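Local atomic coordinates of monoamine oxidase regulatory protein, putative (Archaeoglobus fulgidus, PDB entry 1Q6W), a protein that is of uncertain function but, with a MaoC-like hot dog domain, may act as a hydratase or dehydratase of acyl thioesters. Residues Ile18-Lys23 with Ala117-Lys122; Trp37-Leu42 with Ile65-Leu70. All blocks are in the same frame, centred on the assembly; numbering follows the deposited sequence.

Contact 1: residues Ile18-Lys23 with Ala117-Lys122; sequences IQIGEK and AEVVEK
V119 meets I18 and I20 on the tightly packed side of this contact, where a loop leading into a strand lies against a neighbouring strand. Its CG2 touches I18 CG2 at 3.7 Å, the two side chains crossing at about a right angle. Its other methyl, CG1, stands anti to the backbone N (chi1 179°) and lies against the backbone of I20, 3.7 Å from its CA. Y134 also packs on V119, and I155 on I18, so the apolar side continues into the sheet. Two backbone bonds grip V119 itself: its O accepts from G21 N at 2.8 Å, and its N donates to E22 O at 2.9 Å. Both bonds come from the type II turn Q19-E22, with G21 at a positive phi. The E22 carboxylate folds back over the turn, and OE2 takes the N-H of Q19 with its anti lone pair.

The other side is looser and more solvent-exposed. I20 spreads its branches over the V119 and V120 carbonyls, and K23 lies obliquely to E118, with K23 NZ 4.1 Å from E118 OE2, too far for a salt bridge. K122 NZ bonds to I18 O, at a doubtful, very short distance, and also to F15 O. Beyond the turn, K23 and E118 form an antiparallel non-hydrogen-bonded pair at the start of the pairing between strands 23-30 and 112-126, at the edge of the chain's antiparallel hot dog sheet.

Contact 2: residues Trp37-Leu42 with Ile65-Leu70; sequences WTFAYL and IAQGML
F39 packs against Q67, M69 and L70 in a buried, largely apolar contact between helix 33-43 and the first turn of helix 68-84, the long central helix of the hot dog fold. Its CB points toward the second segment, and CG lies anti to the backbone N (chi1 -167°). L70 covers one face of the F39 ring: its CB is 4.1 Å from the ring centroid and 17° off the normal, a CH-pi contact. M69, a selenomethionine, reaches CZ obliquely through its CB, while the rest of its chain leads away, and M69 also packs on M69 of the second subunit. An alanine in place of F39 would probably open a gap between the helices and leave L70 CB and M69 CB without the ring they pack on.

Q67 occupies the N-cap position of helix 68-84. Its side chain runs past F39 in the opposite direction, touches H50 and hydrogen-bonds through NE2 to I36 O. That bond satisfies NE2, a buried donor, and probably holds the amide beside the ring. The amide plane stands 76° from the ring plane, and Q67 NE2 approaches the ring edge, 3.6 Å from F39 CD2.

Overall arrangement
The two contacts illustrate how a hot dog domain is built from a sheet and a set of helices. Contact 1 pins the approach to strand 23-30 onto strand 112-126 of the five-stranded antiparallel sheet; contact 2 joins helix 33-43 to the start of helix 68-84. Their centres are 29 Å apart, on opposite sides of the chain's centre, and their nearest atoms lie about 14 Å from each other. Along the chain contact 2 is nested within the loop that contact 1 closes, so the helices, and strand 92-103 after them, come in sequence between two strands that are neighbours in the sheet. Contact 2 also borders the second subunit, whereas contact 1 is touched by no other chain of the dimer.

Contact 1: residues Ile18-Lys23 with Ala117-Lys122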
loop_
_atom_site.group_PDB
_atom_site.type_symbol
_atom_site.label_atom_id
_atom_site.label_comp_id
_atom_site.label_asym_id
_atom_site.label_seq_id
_atom_site.Cartn_x
_atom_site.Cartn_y
_atom_site.Cartn_z
ATOM N N ILE A 18 5.994 22.694 9.175
ATOM C CA ILE A 18 6.728 21.665 8.444
ATOM C C ILE A 18 7.697 22.297 7.456
ATOM O O ILE A 18 7.289 23.081 6.589
ATOM C CB ILE A 18 5.774 20.745 7.643
ATOM C CG1 ILE A 18 4.603 20.290 8.516
ATOM C CG2 ILE A 18 6.536 19.535 7.129
ATOM C CD1 ILE A 18 5.006 19.513 9.735
ATOM N N GLN A 19 8.977 21.956 7.585
ATOM C CA GLN A 19 9.976 22.507 6.685
ATOM C C GLN A 19 10.735 21.434 5.923
ATOM O O GLN A 19 11.143 20.416 6.475
ATOM C CB GLN A 19 10.937 23.429 7.448
ATOM C CG GLN A 19 11.341 22.922 8.809
ATOM C CD GLN A 19 11.986 23.999 9.653
ATOM O OE1 GLN A 19 11.408 25.062 9.862
ATOM N NE2 GLN A 19 13.186 23.725 10.152
ATOM N N ILE A 20 10.900 21.665 4.629
ATOM C CA ILE A 20 11.593 20.720 3.782
ATOM C C ILE A 20 12.944 20.327 4.365
ATOM O O ILE A 20 13.719 21.186 4.775
ATOM C CB ILE A 20 11.768 21.307 2.366
ATOM C CG1 ILE A 20 10.379 21.538 1.757
ATOM C CG2 ILE A 20 12.597 20.373 1.499
ATOM C CD1 ILE A 20 10.388 21.997 0.329
ATOM N N GLY A 21 13.214 19.021 4.407
ATOM C CA GLY A 21 14.480 18.544 4.931
ATOM C C GLY A 21 14.342 17.787 6.241
ATOM O O GLY A 21 15.236 17.028 6.629
ATOM N N GLU A 22 13.232 18.002 6.944
ATOM C CA GLU A 22 13.017 17.304 8.203
ATOM C C GLU A 22 12.860 15.816 7.901
ATOM O O GLU A 22 12.175 15.430 6.948
ATOM C CB GLU A 22 11.762 17.817 8.899
ATOM C CG GLU A 22 11.810 19.286 9.262
ATOM C CD GLU A 22 10.652 19.704 10.157
ATOM O OE1 GLU A 22 10.609 19.250 11.321
ATOM O OE2 GLU A 22 9.784 20.482 9.700
ATOM N N LYS A 23 13.502 14.984 8.709
ATOM C CA LYS A 23 13.436 13.551 8.508
ATOM C C LYS A 23 12.939 12.818 9.758
ATOM O O LYS A 23 13.265 13.185 10.880
ATOM C CB LYS A 23 14.821 13.015 8.086
ATOM C CG LYS A 23 14.824 11.519 7.790
ATOM C CD LYS A 23 16.176 11.005 7.323
ATOM C CE LYS A 23 16.480 11.425 5.896
ATOM N NZ LYS A 23 17.732 10.784 5.406
ATOM N N ALA A 117 11.378 8.816 6.692
ATOM C CA ALA A 117 10.623 9.701 5.830
ATOM C C ALA A 117 11.255 11.104 5.877
ATOM O O ALA A 117 11.665 11.577 6.943
ATOM C CB ALA A 117 9.196 9.750 6.280
ATOM N N GLU A 118 11.337 11.762 4.729
ATOM C CA GLU A 118 11.921 13.094 4.680
ATOM C C GLU A 118 11.009 14.043 3.915
ATOM O O GLU A 118 10.478 13.685 2.868
ATOM C CB GLU A 118 13.292 13.037 4.017
ATOM C CG GLU A 118 13.989 14.361 3.941
ATOM C CD GLU A 118 15.323 14.260 3.245
ATOM O OE1 GLU A 118 16.014 15.303 3.131
ATOM O OE2 GLU A 118 15.681 13.137 2.814
ATOM N N VAL A 119 10.806 15.246 4.446
ATOM C CA VAL A 119 9.959 16.208 3.762
ATOM C C VAL A 119 10.710 16.720 2.547
ATOM O O VAL A 119 11.819 17.258 2.672
ATOM C CB VAL A 119 9.609 17.408 4.658
ATOM C CG1 VAL A 119 8.739 18.408 3.871
ATOM C CG2 VAL A 119 8.910 16.917 5.931
ATOM N N VAL A 120 10.109 16.559 1.372
ATOM C CA VAL A 120 10.752 16.993 0.146
ATOM C C VAL A 120 9.985 18.052 -0.629
ATOM O O VAL A 120 10.528 18.669 -1.533
ATOM C CB VAL A 120 11.017 15.799 -0.787
ATOM C CG1 VAL A 120 11.935 14.804 -0.092
ATOM C CG2 VAL A 120 9.693 15.158 -1.220
ATOM N N GLU A 121 8.735 18.279 -0.272
ATOM C CA GLU A 121 7.940 19.264 -0.989
ATOM C C GLU A 121 6.750 19.803 -0.196
ATOM O O GLU A 121 6.187 19.127 0.676
ATOM C CB GLU A 121 7.458 18.652 -2.298
ATOM C CG GLU A 121 6.572 19.549 -3.135
ATOM C CD GLU A 121 6.171 18.901 -4.453
ATOM O OE1 GLU A 121 5.379 19.514 -5.202
ATOM O OE2 GLU A 121 6.649 17.779 -4.744
ATOM N N LYS A 122 6.379 21.037 -0.509
ATOM C CA LYS A 122 5.251 21.698 0.134
ATOM C C LYS A 122 4.557 22.519 -0.920
ATOM O O LYS A 122 5.191 23.232 -1.686
ATOM C CB LYS A 122 5.714 22.614 1.261
ATOM C CG LYS A 122 6.449 21.902 2.376
ATOM C CD LYS A 122 6.756 22.845 3.508
ATOM C CE LYS A 122 5.485 23.479 4.044
ATOM N NZ LYS A 122 5.772 24.388 5.183
#

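Contact 2: residues Trp37-Leu42 with Ile65-Leu70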
loop_
_atom_site.group_PDB
_atom_site.type_symbol
_atom_site.label_atom_id
_atom_site.label_comp_id
_atom_site.label_asym_id
_atom_site.label_seq_id
_atom_site.Cartn_x
_atom_site.Cartn_y
_atom_site.Cartn_z
ATOM N N TRP A 37 1.829 -14.032 6.934
ATOM C CA TRP A 37 0.534 -14.689 7.003
ATOM C C TRP A 37 -0.617 -13.757 7.402
ATOM O O TRP A 37 -1.717 -13.835 6.859
ATOM C CB TRP A 37 0.604 -15.900 7.934
ATOM C CG TRP A 37 0.774 -17.165 7.137
ATOM C CD1 TRP A 37 -0.185 -18.110 6.886
ATOM C CD2 TRP A 37 1.912 -17.534 6.348
ATOM N NE1 TRP A 37 0.285 -19.029 5.982
ATOM C CE2 TRP A 37 1.564 -18.698 5.631
ATOM C CE3 TRP A 37 3.193 -16.989 6.174
ATOM C CZ2 TRP A 37 2.444 -19.328 4.746
ATOM C CZ3 TRP A 37 4.067 -17.613 5.297
ATOM C CH2 TRP A 37 3.687 -18.775 4.587
ATOM N N THR A 38 -0.369 -12.862 8.338
ATOM C CA THR A 38 -1.407 -11.943 8.732
ATOM C C THR A 38 -1.837 -11.106 7.531
ATOM O O THR A 38 -3.038 -10.901 7.283
ATOM C CB THR A 38 -0.919 -11.017 9.859
ATOM O OG1 THR A 38 -0.670 -11.804 11.034
ATOM C CG2 THR A 38 -1.947 -9.953 10.162
ATOM N N PHE A 39 -0.857 -10.610 6.783
ATOM C CA PHE A 39 -1.180 -9.785 5.633
ATOM C C PHE A 39 -1.958 -10.612 4.617
ATOM O O PHE A 39 -2.931 -10.136 4.037
ATOM C CB PHE A 39 0.080 -9.223 4.999
ATOM C CG PHE A 39 -0.191 -8.131 4.020
ATOM C CD1 PHE A 39 -0.518 -6.856 4.464
ATOM C CD2 PHE A 39 -0.160 -8.379 2.648
ATOM C CE1 PHE A 39 -0.812 -5.850 3.553
ATOM C CE2 PHE A 39 -0.451 -7.376 1.736
ATOM C CZ PHE A 39 -0.777 -6.118 2.188
ATOM N N ALA A 40 -1.541 -11.858 4.418
ATOM C CA ALA A 40 -2.226 -12.737 3.480
ATOM C C ALA A 40 -3.660 -12.987 3.947
ATOM O O ALA A 40 -4.577 -12.974 3.141
ATOM C CB ALA A 40 -1.481 -14.039 3.335
ATOM N N TYR A 41 -3.863 -13.208 5.243
ATOM C CA TYR A 41 -5.211 -13.418 5.762
ATOM C C TYR A 41 -6.084 -12.191 5.496
ATOM O O TYR A 41 -7.172 -12.288 4.940
ATOM C CB TYR A 41 -5.218 -13.620 7.276
ATOM C CG TYR A 41 -4.580 -14.873 7.819
ATOM C CD1 TYR A 41 -4.416 -16.017 7.030
ATOM C CD2 TYR A 41 -4.182 -14.930 9.157
ATOM C CE1 TYR A 41 -3.871 -17.177 7.561
ATOM C CE2 TYR A 41 -3.651 -16.079 9.700
ATOM C CZ TYR A 41 -3.491 -17.201 8.907
ATOM O OH TYR A 41 -2.939 -18.330 9.491
ATOM N N LEU A 42 -5.600 -11.041 5.936
ATOM C CA LEU A 42 -6.310 -9.778 5.795
ATOM C C LEU A 42 -6.728 -9.448 4.370
ATOM O O LEU A 42 -7.830 -8.947 4.149
ATOM C CB LEU A 42 -5.437 -8.648 6.322
ATOM C CG LEU A 42 -6.006 -7.239 6.261
ATOM C CD1 LEU A 42 -7.268 -7.170 7.107
ATOM C CD2 LEU A 42 -4.975 -6.261 6.777
ATOM N N ILE A 65 9.266 -14.651 0.146
ATOM C CA ILE A 65 9.537 -13.264 0.527
ATOM C C ILE A 65 8.280 -12.496 0.966
ATOM O O ILE A 65 7.146 -12.884 0.665
ATOM C CB ILE A 65 10.192 -12.474 -0.639
ATOM C CG1 ILE A 65 9.228 -12.364 -1.829
ATOM C CG2 ILE A 65 11.454 -13.155 -1.084
ATOM C CD1 ILE A 65 9.750 -11.449 -2.968
ATOM N N ALA A 66 8.492 -11.386 1.664
ATOM C CA ALA A 66 7.379 -10.581 2.135
ATOM C C ALA A 66 6.669 -9.884 0.992
ATOM O O ALA A 66 7.259 -9.648 -0.047
ATOM C CB ALA A 66 7.874 -9.550 3.137
ATOM N N GLN A 67 5.397 -9.558 1.186
ATOM C CA GLN A 67 4.647 -8.872 0.160
ATOM C C GLN A 67 5.111 -7.427 0.131
ATOM O O GLN A 67 5.371 -6.841 1.177
ATOM C CB GLN A 67 3.149 -8.926 0.452
ATOM C CG GLN A 67 2.600 -10.326 0.602
ATOM C CD GLN A 67 2.626 -10.825 2.054
ATOM O OE1 GLN A 67 3.587 -10.559 2.797
ATOM N NE2 GLN A 67 1.581 -11.568 2.454
ATOM N N GLY A 68 5.219 -6.845 -1.061
ATOM C CA GLY A 68 5.630 -5.455 -1.158
ATOM C C GLY A 68 4.663 -4.541 -0.436
ATOM O O GLY A 68 5.099 -3.602 0.225
HETATM N N MSE A 69 3.357 -4.798 -0.569
HETATM C CA MSE A 69 2.360 -3.989 0.133
HETATM C C MSE A 69 2.541 -4.092 1.648
HETATM O O MSE A 69 2.244 -3.137 2.370
HETATM C CB MSE A 69 0.946 -4.428 -0.237
HETATM C CG MSE A 69 0.478 -3.908 -1.585
HETATM SE SE MSE A 69 0.583 -1.996 -1.706
HETATM C CE MSE A 69 -0.913 -1.522 -0.578
ATOM N N LEU A 70 3.028 -5.248 2.126
ATOM C CA LEU A 70 3.255 -5.436 3.543
ATOM C C LEU A 70 4.405 -4.542 4.007
ATOM O O LEU A 70 4.301 -3.828 5.014
ATOM C CB LEU A 70 3.576 -6.897 3.857
ATOM C CG LEU A 70 4.045 -7.147 5.298
ATOM C CD1 LEU A 70 2.940 -6.771 6.290
ATOM C CD2 LEU A 70 4.463 -8.587 5.444
#